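Local structure of EscN (Escherichia coli O127:H6, 2OBL) at residues I91-S96 and L118-T123; M165-T170 and T220-S225; A175-G180 and G190-S195. The protein is a type III secretion system protein of the ATP synthase alpha/beta family, seen here as a C-terminal fragment that includes a P-loop NTPase-type nucleotide-binding domain. The protein carries 1 engineered substitution. All blocks are in the same frame, centred on the assembly; numbering follows the deposited sequence.

Interaction 1 (I91-S96 and L118-T123)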
ATOM      1  N   ILE A  91       3.460  -1.869  -7.808  1.00 12.92           N
ATOM      2  CA  ILE A  91       3.380  -2.857  -6.740  1.00 13.07           C
ATOM      3  C   ILE A  91       2.582  -4.087  -7.178  1.00 12.93           C
ATOM      4  O   ILE A  91       3.021  -5.218  -6.975  1.00 13.75           O
ATOM      5  CB  ILE A  91       2.795  -2.255  -5.424  1.00 12.42           C
ATOM      6  CG1 ILE A  91       3.775  -1.233  -4.819  1.00 13.74           C
ATOM      7  CG2 ILE A  91       2.548  -3.385  -4.434  1.00 13.36           C
ATOM      8  CD1 ILE A  91       3.169  -0.360  -3.696  1.00 13.51           C
ATOM      9  N   CYS A  92       1.412  -3.875  -7.786  1.00 13.39           N
ATOM     10  CA  CYS A  92       0.602  -4.999  -8.247  1.00 13.46           C
ATOM     11  C   CYS A  92       1.371  -5.852  -9.252  1.00 13.57           C
ATOM     12  O   CYS A  92       1.288  -7.078  -9.227  1.00 14.35           O
ATOM     13  CB  CYS A  92      -0.716  -4.524  -8.871  1.00 13.22           C
ATOM     14  SG  CYS A  92      -1.919  -3.848  -7.704  1.00 15.14           S
ATOM     15  N   ASN A  93       2.143  -5.202 -10.119  1.00 13.82           N
ATOM     16  CA  ASN A  93       2.851  -5.919 -11.176  1.00 14.69           C
ATOM     17  C   ASN A  93       4.150  -6.555 -10.698  1.00 16.48           C
ATOM     18  O   ASN A  93       4.637  -7.518 -11.296  1.00 16.96           O
ATOM     19  CB  ASN A  93       3.125  -4.978 -12.341  1.00 14.54           C
ATOM     20  CG  ASN A  93       1.856  -4.542 -13.043  1.00 14.27           C
ATOM     21  OD1 ASN A  93       0.874  -5.276 -13.074  1.00 15.72           O
ATOM     22  ND2 ASN A  93       1.874  -3.348 -13.621  1.00 13.30           N
ATOM     23  N   GLY A  94       4.712  -6.010  -9.622  1.00 16.41           N
ATOM     24  CA  GLY A  94       6.004  -6.442  -9.131  1.00 17.99           C
ATOM     25  C   GLY A  94       5.967  -7.301  -7.885  1.00 18.66           C
ATOM     26  O   GLY A  94       6.933  -8.005  -7.600  1.00 19.42           O
ATOM     27  N   ALA A  95       4.862  -7.259  -7.143  1.00 18.99           N
ATOM     28  CA  ALA A  95       4.820  -7.896  -5.819  1.00 19.20           C
ATOM     29  C   ALA A  95       4.860  -9.420  -5.867  1.00 19.58           C
ATOM     30  O   ALA A  95       4.329 -10.051  -6.796  1.00 18.75           O
ATOM     31  CB  ALA A  95       3.609  -7.421  -5.014  1.00 19.52           C
ATOM     32  N   SER A  96       5.487 -10.012  -4.854  1.00 19.68           N
ATOM     33  CA  SER A  96       5.514 -11.472  -4.735  1.00 20.40           C
ATOM     34  C   SER A  96       4.250 -11.994  -4.059  1.00 20.62           C
ATOM     35  O   SER A  96       4.287 -12.496  -2.938  1.00 22.24           O
ATOM     36  CB  SER A  96       6.761 -11.934  -3.987  1.00 20.79           C
ATOM     37  OG  SER A  96       7.910 -11.783  -4.805  1.00 22.38           O
ATOM     38  N   LEU A 118      -2.968   0.086 -16.094  1.00 11.48           N
ATOM     39  CA  LEU A 118      -1.586  -0.202 -15.675  1.00 11.93           C
ATOM     40  C   LEU A 118      -1.325  -1.699 -15.496  1.00 13.15           C
ATOM     41  O   LEU A 118      -0.178  -2.125 -15.334  1.00 12.95           O
ATOM     42  CB  LEU A 118      -1.263   0.518 -14.351  1.00 12.48           C
ATOM     43  CG  LEU A 118      -1.529   2.021 -14.321  1.00 13.18           C
ATOM     44  CD1 LEU A 118      -1.303   2.584 -12.934  1.00 12.89           C
ATOM     45  CD2 LEU A 118      -0.624   2.750 -15.322  1.00 14.21           C
ATOM     46  N   LEU A 119      -2.387  -2.498 -15.483  1.00 12.67           N
ATOM     47  CA  LEU A 119      -2.230  -3.912 -15.153  1.00 13.58           C
ATOM     48  C   LEU A 119      -2.343  -4.780 -16.394  1.00 13.37           C
ATOM     49  O   LEU A 119      -3.406  -4.829 -17.015  1.00 12.52           O
ATOM     50  CB  LEU A 119      -3.292  -4.340 -14.139  1.00 13.54           C
ATOM     51  CG  LEU A 119      -3.504  -3.444 -12.916  1.00 13.57           C
ATOM     52  CD1 LEU A 119      -4.618  -4.027 -12.019  1.00 15.00           C
ATOM     53  CD2 LEU A 119      -2.214  -3.219 -12.126  1.00 14.23           C
ATOM     54  N   PRO A 120      -1.259  -5.492 -16.741  1.00 13.87           N
ATOM     55  CA  PRO A 120      -1.320  -6.391 -17.887  1.00 14.11           C
ATOM     56  C   PRO A 120      -2.161  -7.637 -17.609  1.00 14.19           C
ATOM     57  O   PRO A 120      -2.534  -7.920 -16.457  1.00 13.53           O
ATOM     58  CB  PRO A 120       0.144  -6.774 -18.113  1.00 14.44           C
ATOM     59  CG  PRO A 120       0.779  -6.641 -16.789  1.00 14.43           C
ATOM     60  CD  PRO A 120       0.069  -5.496 -16.108  1.00 14.22           C
ATOM     61  N   GLN A 121      -2.456  -8.373 -18.673  1.00 14.53           N
ATOM     62  CA  GLN A 121      -3.280  -9.558 -18.567  1.00 14.92           C
ATOM     63  C   GLN A 121      -2.733 -10.536 -17.530  1.00 15.81           C
ATOM     64  O   GLN A 121      -3.497 -11.121 -16.783  1.00 17.29           O
ATOM     65  CB  GLN A 121      -3.441 -10.218 -19.950  1.00 14.53           C
ATOM     66  CG  GLN A 121      -4.242  -9.357 -20.924  1.00 14.14           C
ATOM     67  CD  GLN A 121      -5.708  -9.274 -20.539  1.00 15.02           C
ATOM     68  OE1 GLN A 121      -6.403 -10.289 -20.512  1.00 15.36           O
ATOM     69  NE2 GLN A 121      -6.177  -8.069 -20.199  1.00 14.92           N
ATOM     70  N   SER A 122      -1.412 -10.683 -17.455  1.00 16.80           N
ATOM     71  CA  SER A 122      -0.815 -11.627 -16.502  1.00 16.83           C
ATOM     72  C   SER A 122      -1.066 -11.221 -15.046  1.00 16.64           C
ATOM     73  O   SER A 122      -1.194 -12.067 -14.158  1.00 17.48           O
ATOM     74  CB  SER A 122       0.685 -11.790 -16.760  1.00 17.27           C
ATOM     75  OG  SER A 122       1.370 -10.565 -16.596  1.00 18.17           O
ATOM     76  N   THR A 123      -1.149  -9.924 -14.802  1.00 16.28           N
ATOM     77  CA  THR A 123      -1.475  -9.442 -13.468  1.00 16.22           C
ATOM     78  C   THR A 123      -2.969  -9.587 -13.191  1.00 16.18           C
ATOM     79  O   THR A 123      -3.364 -10.141 -12.163  1.00 16.17           O
ATOM     80  CB  THR A 123      -1.025  -7.985 -13.262  1.00 15.89           C
ATOM     81  OG1 THR A 123       0.393  -7.899 -13.441  1.00 16.14           O
ATOM     82  CG2 THR A 123      -1.402  -7.479 -11.846  1.00 16.10           C
TER
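Asn93 OD1 takes the hydroxyl of Thr123 in a 2.7 Å hydrogen bond from OG1. The other end of the same carboxamide is also held: Asn93 ND2 donates to Leu118 O at 2.9 Å, nearly straight at 165°. Leu118 O lies close to the amide plane, whereas Thr123 OG1 is tilted out of the carbonyl plane by 27°. With one partner on each end, the amide has its rotation fixed. The Asn93 and Thr123 side chains cross at about a right angle, while Pro120 meets Asn93 tip to tip, its CD 3.1 Å from OD1. Beside these bonds, Leu119 CD2 makes an apolar contact with Cys92 CB at 3.8 Å. Thr123 CG2, anti to its own backbone N, rests 3.8 Å from the carbonyl oxygen Cys92 O. The contact thus joins the last turn of helix 84-94 to the short connection in which Pro120, as the N-cap residue, starts helix 121-124. Both elements lie on parallel strands of the mixed sheet of the nucleotide-binding domain: Cys92 and Leu119 both touch Leu102 of strand 99-105, and Cys92 continues onto Met165 of the adjoining strand 161-167.

Interaction 2 (M165-T170 and T220-S225). With IMD (imidazole), chain D.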
ATOM      1  N   MET A 165      -5.110  -4.864  -1.378  1.00 13.82           N
ATOM      2  CA  MET A 165      -4.731  -3.483  -1.626  1.00 14.98           C
ATOM      3  C   MET A 165      -5.985  -2.621  -1.689  1.00 14.89           C
ATOM      4  O   MET A 165      -6.819  -2.786  -2.583  1.00 14.91           O
ATOM      5  CB  MET A 165      -3.904  -3.358  -2.919  1.00 15.37           C
ATOM      6  CG  MET A 165      -3.590  -1.909  -3.293  1.00 17.31           C
ATOM      7  SD  MET A 165      -2.607  -1.670  -4.811  1.00 19.21           S
ATOM      8  CE  MET A 165      -1.004  -2.285  -4.330  1.00 19.49           C
ATOM      9  N   MET A 166      -6.121  -1.720  -0.728  1.00 14.22           N
ATOM     10  CA  MET A 166      -7.338  -0.945  -0.593  1.00 16.07           C
ATOM     11  C   MET A 166      -7.053   0.520  -0.884  1.00 15.16           C
ATOM     12  O   MET A 166      -6.352   1.182  -0.125  1.00 13.45           O
ATOM     13  CB  MET A 166      -7.915  -1.097   0.809  1.00 17.24           C
ATOM     14  CG  MET A 166      -9.176  -0.256   0.983  1.00 18.89           C
ATOM     15  SD  MET A 166      -9.923  -0.383   2.611  1.00 23.33           S
ATOM     16  CE  MET A 166      -9.898  -2.141   2.831  1.00 21.56           C
ATOM     17  N   ASP A 167      -7.596   1.011  -1.993  1.00 14.71           N
ATOM     18  CA  ASP A 167      -7.413   2.396  -2.407  1.00 14.39           C
ATOM     19  C   ASP A 167      -8.825   2.991  -2.461  1.00 12.84           C
ATOM     20  O   ASP A 167      -9.496   2.859  -3.487  1.00 10.93           O
ATOM     21  CB  ASP A 167      -6.745   2.421  -3.801  1.00 15.36           C
ATOM     22  CG  ASP A 167      -6.321   3.824  -4.255  1.00 16.15           C
ATOM     23  OD1 ASP A 167      -5.999   4.691  -3.417  1.00 15.75           O
ATOM     24  OD2 ASP A 167      -6.305   4.069  -5.482  1.00 17.77           O
ATOM     25  N   SER A 168      -9.294   3.629  -1.384  1.00 11.63           N
ATOM     26  CA  SER A 168      -8.492   4.032  -0.228  1.00 11.31           C
ATOM     27  C   SER A 168      -9.253   3.813   1.068  1.00 11.77           C
ATOM     28  O   SER A 168     -10.484   3.774   1.069  1.00 11.82           O
ATOM     29  CB  SER A 168      -8.213   5.537  -0.327  1.00 10.94           C
ATOM     30  OG  SER A 168      -9.444   6.272  -0.366  1.00 10.46           O
ATOM     31  N   VAL A 169      -8.529   3.707   2.179  1.00 11.63           N
ATOM     32  CA  VAL A 169      -9.209   3.643   3.460  1.00 12.82           C
ATOM     33  C   VAL A 169      -9.904   4.982   3.714  1.00 12.38           C
ATOM     34  O   VAL A 169     -10.936   5.030   4.376  1.00 11.55           O
ATOM     35  CB  VAL A 169      -8.261   3.204   4.610  1.00 14.10           C
ATOM     36  CG1 VAL A 169      -7.210   4.263   4.913  1.00 14.48           C
ATOM     37  CG2 VAL A 169      -9.081   2.850   5.859  1.00 15.63           C
ATOM     38  N   THR A 170      -9.340   6.064   3.163  1.00 10.48           N
ATOM     39  CA  THR A 170      -9.953   7.391   3.300  1.00 11.05           C
ATOM     40  C   THR A 170     -11.384   7.431   2.759  1.00 11.23           C
ATOM     41  O   THR A 170     -12.300   7.920   3.423  1.00 10.80           O
ATOM     42  CB  THR A 170      -9.106   8.441   2.566  1.00 10.65           C
ATOM     43  OG1 THR A 170      -7.804   8.485   3.167  1.00 10.39           O
ATOM     44  CG2 THR A 170      -9.778   9.826   2.637  1.00 10.96           C
ATOM     45  N   THR A 220      -4.377   2.767   1.374  1.00 10.48           N
ATOM     46  CA  THR A 220      -3.983   4.155   1.049  1.00  9.29           C
ATOM     47  C   THR A 220      -4.787   5.172   1.842  1.00 10.65           C
ATOM     48  O   THR A 220      -5.966   4.975   2.137  1.00 11.51           O
ATOM     49  CB  THR A 220      -4.066   4.491  -0.440  1.00 10.93           C
ATOM     50  OG1 THR A 220      -5.433   4.523  -0.850  1.00 10.49           O
ATOM     51  CG2 THR A 220      -3.291   3.460  -1.274  1.00 11.15           C
ATOM     52  N   VAL A 221      -4.114   6.266   2.173  1.00  9.74           N
ATOM     53  CA  VAL A 221      -4.681   7.391   2.882  1.00 10.32           C
ATOM     54  C   VAL A 221      -4.472   8.610   1.975  1.00 11.83           C
ATOM     55  O   VAL A 221      -3.340   8.927   1.578  1.00 11.59           O
ATOM     56  CB  VAL A 221      -3.981   7.615   4.233  1.00 10.14           C
ATOM     57  CG1 VAL A 221      -4.528   8.899   4.913  1.00 11.21           C
ATOM     58  CG2 VAL A 221      -4.146   6.372   5.139  1.00 11.39           C
ATOM     59  N   LEU A 222      -5.565   9.274   1.637  1.00 11.59           N
ATOM     60  CA  LEU A 222      -5.533  10.329   0.628  1.00 14.02           C
ATOM     61  C   LEU A 222      -5.427  11.629   1.372  1.00 15.54           C
ATOM     62  O   LEU A 222      -6.266  11.927   2.236  1.00 17.22           O
ATOM     63  CB  LEU A 222      -6.805  10.316  -0.208  1.00 16.82           C
ATOM     64  CG  LEU A 222      -7.093   8.992  -0.919  1.00 17.82           C
ATOM     65  CD1 LEU A 222      -8.192   9.200  -1.967  1.00 19.11           C
ATOM     66  CD2 LEU A 222      -5.821   8.378  -1.542  1.00 18.42           C
ATOM     67  N   LEU A 223      -4.381  12.386   1.063  1.00 14.10           N
ATOM     68  CA  LEU A 223      -4.098  13.615   1.780  1.00 15.10           C
ATOM     69  C   LEU A 223      -4.708  14.794   1.050  1.00 15.58           C
ATOM     70  O   LEU A 223      -4.611  14.900  -0.171  1.00 15.78           O
ATOM     71  CB  LEU A 223      -2.594  13.801   1.951  1.00 15.66           C
ATOM     72  CG  LEU A 223      -1.891  12.705   2.751  1.00 17.03           C
ATOM     73  CD1 LEU A 223      -0.386  12.959   2.795  1.00 17.68           C
ATOM     74  CD2 LEU A 223      -2.479  12.603   4.166  1.00 17.57           C
ATOM     75  N   GLU A 224      -5.370  15.666   1.794  1.00 16.08           N
ATOM     76  CA  GLU A 224      -5.964  16.850   1.190  1.00 17.75           C
ATOM     77  C   GLU A 224      -4.964  18.008   1.244  1.00 18.31           C
ATOM     78  O   GLU A 224      -4.107  18.066   2.131  1.00 17.36           O
ATOM     79  CB  GLU A 224      -7.292  17.204   1.880  1.00 18.50           C
ATOM     80  CG  GLU A 224      -8.378  16.124   1.741  1.00 20.54           C
ATOM     81  CD  GLU A 224      -8.949  16.002   0.336  1.00 22.27           C
ATOM     82  OE1 GLU A 224      -8.551  16.789  -0.547  1.00 22.87           O
ATOM     83  OE2 GLU A 224      -9.810  15.119   0.114  1.00 22.82           O
ATOM     84  N   SER A 225      -5.050  18.910   0.274  1.00 19.49           N
ATOM     85  CA  SER A 225      -4.152  20.050   0.257  1.00 21.17           C
ATOM     86  C   SER A 225      -4.792  21.145   1.086  1.00 21.11           C
ATOM     87  O   SER A 225      -5.117  22.220   0.585  1.00 21.44           O
ATOM     88  CB  SER A 225      -3.887  20.524  -1.178  1.00 22.79           C
ATOM     89  OG  SER A 225      -3.252  19.495  -1.937  1.00 25.00           O
TER
HETATM   90  N1  IMD D1295     -10.593   3.966  -7.556  1.00 29.33           N
HETATM   91  C2  IMD D1295      -9.804   3.817  -6.470  1.00 28.24           C
HETATM   92  N3  IMD D1295      -8.513   3.932  -6.877  1.00 29.78           N
HETATM   93  C4  IMD D1295      -8.491   4.152  -8.217  1.00 29.18           C
HETATM   94  C5  IMD D1295      -9.809   4.167  -8.647  1.00 29.06           C
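Asp167 and Thr220 meet at the C-terminal ends of two neighbouring parallel strands of a P-loop NTPase sheet, where Asp167 closes a strand consistent with a Walker B motif. Asp167 OD1 accepts Thr220 OG1 at 2.6 Å through its anti lone pair. OD2 takes N3 of imidazole, probably from the crystallisation liquor, at 2.6 Å, and also forms a salt bridge with Lys84 of the probable P-loop. Thr220 OG1 stands between its own backbone N and carbonyl carbon (chi1 69°), which brings it within 3.0 Å of Ser168 CB, a tight approach just after the cis peptide bond that precedes Ser168.

The backbone sets these groups in place. Thr220 N donates to Met166 O at 2.9 Å, and Thr220 O receives Val169 N in a more bent bond of 138°. The strand segments run 11° from parallel. Ser168 then caps the start of helix 169-182, its OG accepting from Arg171 N, while Leu222 packs its CG and CD1 against that same OG. Val169 and Val221 lie side by side. Beyond Asp167, where strand 161-167 ends, Thr170 OG1 accepts Leu222 N at 2.8 Å.

Interaction 3 (A175-G180 and G190-S195). With ACT (acetate ion), chain C.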
ATOM      1  N   ALA A 175     -17.456   6.884   3.264  1.00 12.34           N
ATOM      2  CA  ALA A 175     -18.683   6.106   3.020  1.00 12.42           C
ATOM      3  C   ALA A 175     -19.249   5.589   4.350  1.00 12.43           C
ATOM      4  O   ALA A 175     -20.436   5.717   4.620  1.00 12.85           O
ATOM      5  CB  ALA A 175     -18.406   4.943   2.055  1.00 12.44           C
ATOM      6  N   ALA A 176     -18.388   5.006   5.178  1.00 12.76           N
ATOM      7  CA  ALA A 176     -18.822   4.467   6.464  1.00 12.66           C
ATOM      8  C   ALA A 176     -19.374   5.570   7.377  1.00 12.69           C
ATOM      9  O   ALA A 176     -20.306   5.332   8.185  1.00 12.49           O
ATOM     10  CB  ALA A 176     -17.657   3.723   7.135  1.00 13.76           C
ATOM     11  N   ARG A 177     -18.807   6.772   7.249  1.00 11.84           N
ATOM     12  CA  ARG A 177     -19.297   7.945   7.982  1.00 12.14           C
ATOM     13  C   ARG A 177     -20.755   8.214   7.600  1.00 12.54           C
ATOM     14  O   ARG A 177     -21.607   8.391   8.467  1.00 10.99           O
ATOM     15  CB  ARG A 177     -18.436   9.181   7.656  1.00 12.58           C
ATOM     16  CG  ARG A 177     -18.966  10.518   8.198  1.00 12.36           C
ATOM     17  CD  ARG A 177     -18.272  11.680   7.450  1.00 13.54           C
ATOM     18  NE  ARG A 177     -18.627  11.660   6.032  1.00 14.17           N
ATOM     19  CZ  ARG A 177     -17.942  12.261   5.063  1.00 15.74           C
ATOM     20  NH1 ARG A 177     -16.849  12.970   5.355  1.00 15.00           N
ATOM     21  NH2 ARG A 177     -18.369  12.169   3.792  1.00 15.16           N
ATOM     22  N   ASP A 178     -21.011   8.272   6.301  1.00 13.22           N
ATOM     23  CA  ASP A 178     -22.312   8.639   5.805  1.00 13.75           C
ATOM     24  C   ASP A 178     -23.342   7.589   6.203  1.00 13.21           C
ATOM     25  O   ASP A 178     -24.450   7.939   6.587  1.00 13.00           O
ATOM     26  CB  ASP A 178     -22.270   8.876   4.303  1.00 15.52           C
ATOM     27  CG  ASP A 178     -21.483  10.125   3.951  1.00 17.10           C
ATOM     28  OD1 ASP A 178     -21.249  10.937   4.867  1.00 17.74           O
ATOM     29  OD2 ASP A 178     -21.120  10.297   2.775  1.00 18.41           O
ATOM     30  N   VAL A 179     -22.948   6.319   6.171  1.00 12.58           N
ATOM     31  CA  VAL A 179     -23.821   5.218   6.650  1.00 12.44           C
ATOM     32  C   VAL A 179     -24.122   5.367   8.135  1.00 13.64           C
ATOM     33  O   VAL A 179     -25.284   5.282   8.559  1.00 13.38           O
ATOM     34  CB  VAL A 179     -23.176   3.837   6.397  1.00 12.85           C
ATOM     35  CG1 VAL A 179     -24.017   2.691   7.042  1.00 12.74           C
ATOM     36  CG2 VAL A 179     -23.005   3.611   4.898  1.00 13.42           C
ATOM     37  N   GLY A 180     -23.078   5.613   8.923  1.00 13.04           N
ATOM     38  CA  GLY A 180     -23.221   5.765  10.371  1.00 13.26           C
ATOM     39  C   GLY A 180     -24.105   6.938  10.761  1.00 13.08           C
ATOM     40  O   GLY A 180     -24.974   6.804  11.631  1.00 14.58           O
ATOM     41  N   GLY A 190     -14.199  15.197  13.850  1.00 15.60           N
ATOM     42  CA  GLY A 190     -13.949  15.531  12.440  1.00 14.62           C
ATOM     43  C   GLY A 190     -15.086  15.176  11.504  1.00 14.87           C
ATOM     44  O   GLY A 190     -14.876  14.981  10.307  1.00 15.36           O
ATOM     45  N   GLY A 191     -16.299  15.069  12.044  1.00 14.27           N
ATOM     46  CA  GLY A 191     -17.446  14.685  11.227  1.00 14.47           C
ATOM     47  C   GLY A 191     -17.746  13.189  11.206  1.00 14.78           C
ATOM     48  O   GLY A 191     -18.779  12.769  10.653  1.00 15.45           O
ATOM     49  N   PHE A 192     -16.875  12.398  11.835  1.00 13.13           N
ATOM     50  CA  PHE A 192     -17.005  10.937  11.852  1.00 12.35           C
ATOM     51  C   PHE A 192     -17.702  10.408  13.092  1.00 11.77           C
ATOM     52  O   PHE A 192     -17.377  10.817  14.204  1.00 11.76           O
ATOM     53  CB  PHE A 192     -15.627  10.262  11.720  1.00 11.36           C
ATOM     54  CG  PHE A 192     -14.971  10.501  10.386  1.00 11.62           C
ATOM     55  CD1 PHE A 192     -15.257   9.677   9.302  1.00 11.25           C
ATOM     56  CD2 PHE A 192     -14.098  11.565  10.211  1.00 11.55           C
ATOM     57  CE1 PHE A 192     -14.697   9.901   8.061  1.00 11.69           C
ATOM     58  CE2 PHE A 192     -13.512  11.808   8.971  1.00 11.23           C
ATOM     59  CZ  PHE A 192     -13.809  10.979   7.885  1.00 11.04           C
ATOM     60  N   PRO A 193     -18.647   9.473  12.905  1.00 11.74           N
ATOM     61  CA  PRO A 193     -19.245   8.838  14.083  1.00 12.11           C
ATOM     62  C   PRO A 193     -18.379   7.706  14.658  1.00 12.31           C
ATOM     63  O   PRO A 193     -17.466   7.184  13.984  1.00  9.90           O
ATOM     64  CB  PRO A 193     -20.563   8.287  13.548  1.00 11.69           C
ATOM     65  CG  PRO A 193     -20.265   7.968  12.078  1.00 12.75           C
ATOM     66  CD  PRO A 193     -19.225   8.981  11.638  1.00 11.92           C
ATOM     67  N   PRO A 194     -18.661   7.326  15.910  1.00 13.33           N
ATOM     68  CA  PRO A 194     -17.947   6.250  16.576  1.00 13.64           C
ATOM     69  C   PRO A 194     -17.769   4.974  15.747  1.00 13.57           C
ATOM     70  O   PRO A 194     -16.685   4.376  15.798  1.00 14.03           O
ATOM     71  CB  PRO A 194     -18.800   5.994  17.828  1.00 14.99           C
ATOM     72  CG  PRO A 194     -19.377   7.345  18.135  1.00 14.60           C
ATOM     73  CD  PRO A 194     -19.683   7.937  16.783  1.00 13.64           C
ATOM     74  N   SER A 195     -18.784   4.584  14.977  1.00 13.68           N
ATOM     75  CA  SER A 195     -18.736   3.339  14.191  1.00 14.59           C
ATOM     76  C   SER A 195     -17.547   3.247  13.224  1.00 14.29           C
ATOM     77  O   SER A 195     -16.985   2.175  13.021  1.00 13.83           O
ATOM     78  CB  SER A 195     -20.033   3.113  13.414  1.00 14.89           C
ATOM     79  OG  SER A 195     -20.325   4.185  12.528  1.00 15.62           O
TER
HETATM   80  C   ACT C1201     -15.916  14.126   2.148  1.00 41.36           C
HETATM   81  O   ACT C1201     -15.657  14.236   3.368  1.00 41.16           O
HETATM   82  OXT ACT C1201     -17.000  13.562   1.837  1.00 40.55           O
HETATM   83  CH3 ACT C1201     -14.962  14.655   1.115  1.00 40.95           C
HETATM   84  O   HOH W   1     -20.412   3.280   9.958  1.00 25.60           O
HETATM   85  O   HOH W   2     -15.777  14.125   7.678  1.00 23.50           O
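Arg177 lays its aliphatic stem obliquely across Phe192, with CD 4.0 Å above one face of the ring and offset toward the rim. Nearer the helix, Arg177 CB closes on Phe192 CD1 at 3.6 Å. CG, anti to the backbone N, comes within 3.3 Å of Gly191 O and also packs on Pro193 CD, so the stem is flanked by ring, carbonyl and proline; the Arg177 and Pro193 side chains cross at about a right angle. A bend at chi3 (64°) then turns NE out of the extended path, and the guanidinium plane ends 28° from that of the phenyl ring.

The flat head is gripped round its edge. Acetate, probably from the crystallisation liquor, takes two nearly straight bonds, from NH1 to its O (2.6 Å) and from NH2 to its OXT (2.8 Å). NE makes a salt bridge to Asp178 OD1 at 3.0 Å, reaching that oxygen from 46° out of the carboxylate plane. One water links NH1 to Gly190 O. At the other end of the contact, a second water donates to both Ala176 O and Ser195 OG, the latter also hydrogen-bonded to Glu185. Beside this water, Gly180 lets Pro193 CG approach its CA to 4.1 Å.

The contact joins helix 169-182 to the start of helix 194-204, for which Pro193 is the N-cap residue. Helix 138-156 packs on Ala175, Ala176 and Val179, while Phe192 leans on Pro231 and Ile232 at the start of helix 231-239.

All three contacts belong to the nucleotide-binding domain. Interaction 2 is the buried one, built from strand ends and the helix start after one of them, with backbone bonds and a carboxylate. Interactions 1 and 3 are partly buried: interaction 1 joins the end of helix 84-94 to the turn before helix 121-124, interaction 3 the body of helix 169-182 to the loop leading into helix 194-204. Interaction 1 relies on a side-chain amide, whereas interaction 3 has no direct hydrogen bond between its segments and uses packing and bridging waters. Interactions 1 and 2 touch where Ile91 CG2 lies 3.7 Å from Met165 CE. Interactions 2 and 3 share helix 169-182. Interactions 1 and 3 lie on opposite sides of the chain's centre.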